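Local atomic coordinates of transposon Tn7 transposition protein TnsA (Escherichia coli, PDB entry 1T0F), a protein that cuts the 5' DNA strands at the ends of transposon Tn7 and, together with TnsB, forms the transposase that moves the element. Residues K245-I248 with Y249-F252. Numbering follows the deposited sequence.
Sequences KFNI and YKSF
Asn-247 opens a type I beta turn that Lys-250 closes: the amide N of Lys-250 donates to Asn-247 O at 3.0 Å, with an N-H...O angle of 154°. The side chain of Asn-247 adds a second, longer and more bent bond inside the same turn. With CG anti to the backbone N (chi1 -175°), OD1 reaches the amide N of Tyr-249 at 3.3 Å, an Asx turn with the donor tilted well out of the plane of the side-chain carbonyl. OD1 also lies at the edge of the Tyr-249 ring, while ND2 meets the aliphatic part of Lys-250, 3.8 Å from CE. The Ile-248 side chain lies alongside that of Tyr-249, CG1 of Ile-248 passing 3.8 Å from CD2 of Tyr-249.

Beyond the turn the chain comes back on itself, and Phe-252 drives its ring edge into the face of Phe-246. This is a T-shaped pair, with centroids 4.9 Å apart and planes at 78°; CD2 of Phe-252 stands over the centre of the Phe-246 ring. The chi1 of Phe-246 turns its ring over its own backbone, and CG2 of Ile-248 covers the opposite face near the rim.

Replacing Asn-247 by an alanine would probably leave the amide N of Tyr-249 without its side-chain acceptor and remove the amide that packs on Lys-250. Asn-178 bonds the carbonyl oxygens of Ile-248 and Lys-250 and the amide of Phe-252. Tyr-249 meets Trp-75 edge-to-face, about 5 Å from the side chain of Glu-76, a probable active-site residue, and touches another protein chain. Ile-248 and Tyr-249 pack on helix 64-75, which carries active-site Glu-66, and the phenylalanines among helices 173-183 and 230-240, consistent with a loop joining C-terminal and nuclease parts through apolar packing and asparagine hydrogen bonds.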
loop_
_atom_site.group_PDB
_atom_site.type_symbol
_atom_site.label_atom_id
_atom_site.label_comp_id
_atom_site.label_asym_id
_atom_site.label_seq_id
_atom_site.Cartn_x
_atom_site.Cartn_y
_atom_site.Cartn_z
ATOM N N LYS A 245 11.600 -9.903 5.377
ATOM C CA LYS A 245 11.644 -8.845 4.381
ATOM C C LYS A 245 13.062 -8.856 3.810
ATOM O O LYS A 245 13.999 -9.323 4.465
ATOM C CB LYS A 245 11.289 -7.484 4.986
ATOM C CG LYS A 245 12.052 -7.113 6.223
ATOM C CD LYS A 245 11.283 -6.084 7.057
ATOM C CE LYS A 245 11.391 -4.676 6.507
ATOM N NZ LYS A 245 10.767 -3.678 7.443
ATOM N N PHE A 246 13.217 -8.371 2.587
ATOM C CA PHE A 246 14.529 -8.385 1.951
ATOM C C PHE A 246 14.757 -7.137 1.113
ATOM O O PHE A 246 13.934 -6.228 1.112
ATOM C CB PHE A 246 14.653 -9.626 1.067
ATOM C CG PHE A 246 13.678 -9.656 -0.087
ATOM C CD1 PHE A 246 12.326 -9.916 0.127
ATOM C CD2 PHE A 246 14.119 -9.433 -1.391
ATOM C CE1 PHE A 246 11.422 -9.955 -0.947
ATOM C CE2 PHE A 246 13.230 -9.470 -2.467
ATOM C CZ PHE A 246 11.875 -9.732 -2.246
ATOM N N ASN A 247 15.884 -7.083 0.409
ATOM C CA ASN A 247 16.164 -5.930 -0.436
ATOM C C ASN A 247 15.362 -6.105 -1.722
ATOM O O ASN A 247 15.845 -6.690 -2.697
ATOM C CB ASN A 247 17.662 -5.836 -0.758
ATOM C CG ASN A 247 18.008 -4.575 -1.526
ATOM O OD1 ASN A 247 17.132 -3.766 -1.824
ATOM N ND2 ASN A 247 19.288 -4.401 -1.851
ATOM N N ILE A 248 14.131 -5.597 -1.709
ATOM C CA ILE A 248 13.221 -5.710 -2.844
ATOM C C ILE A 248 13.697 -4.992 -4.098
ATOM O O ILE A 248 13.176 -5.231 -5.189
ATOM C CB ILE A 248 11.815 -5.171 -2.484
ATOM C CG1 ILE A 248 11.890 -3.679 -2.152
ATOM C CG2 ILE A 248 11.272 -5.919 -1.288
ATOM C CD1 ILE A 248 10.529 -2.993 -2.096
ATOM N N TYR A 249 14.676 -4.110 -3.945
ATOM C CA TYR A 249 15.203 -3.374 -5.087
ATOM C C TYR A 249 16.265 -4.180 -5.821
ATOM O O TYR A 249 16.836 -3.733 -6.809
ATOM C CB TYR A 249 15.739 -2.020 -4.628
ATOM C CG TYR A 249 14.614 -1.040 -4.375
ATOM C CD1 TYR A 249 13.955 -0.422 -5.436
ATOM C CD2 TYR A 249 14.158 -0.790 -3.082
ATOM C CE1 TYR A 249 12.860 0.425 -5.215
ATOM C CE2 TYR A 249 13.070 0.046 -2.852
ATOM C CZ TYR A 249 12.428 0.649 -3.919
ATOM O OH TYR A 249 11.356 1.483 -3.685
ATOM N N LYS A 250 16.506 -5.388 -5.327
ATOM C CA LYS A 250 17.460 -6.298 -5.940
ATOM C C LYS A 250 16.697 -7.597 -6.136
ATOM O O LYS A 250 15.875 -7.963 -5.299
ATOM C CB LYS A 250 18.650 -6.521 -5.008
ATOM C CG LYS A 250 19.728 -7.435 -5.567
ATOM C CD LYS A 250 20.896 -7.547 -4.598
ATOM C CE LYS A 250 21.533 -6.189 -4.340
ATOM N NZ LYS A 250 22.701 -6.283 -3.416
ATOM N N SER A 251 16.942 -8.285 -7.247
ATOM C CA SER A 251 16.268 -9.551 -7.494
ATOM C C SER A 251 16.467 -10.400 -6.244
ATOM O O SER A 251 17.569 -10.450 -5.692
ATOM C CB SER A 251 16.887 -10.254 -8.704
ATOM O OG SER A 251 16.188 -11.449 -9.006
ATOM N N PHE A 252 15.406 -11.057 -5.788
ATOM C CA PHE A 252 15.506 -11.885 -4.592
ATOM C C PHE A 252 16.622 -12.918 -4.738
ATOM O O PHE A 252 17.396 -13.131 -3.812
ATOM C CB PHE A 252 14.166 -12.583 -4.316
ATOM C CG PHE A 252 14.179 -13.478 -3.102
ATOM C CD1 PHE A 252 14.681 -14.778 -3.183
ATOM C CD2 PHE A 252 13.712 -13.013 -1.873
ATOM C CE1 PHE A 252 14.721 -15.605 -2.055
ATOM C CE2 PHE A 252 13.747 -13.827 -0.737
ATOM C CZ PHE A 252 14.255 -15.130 -0.830
#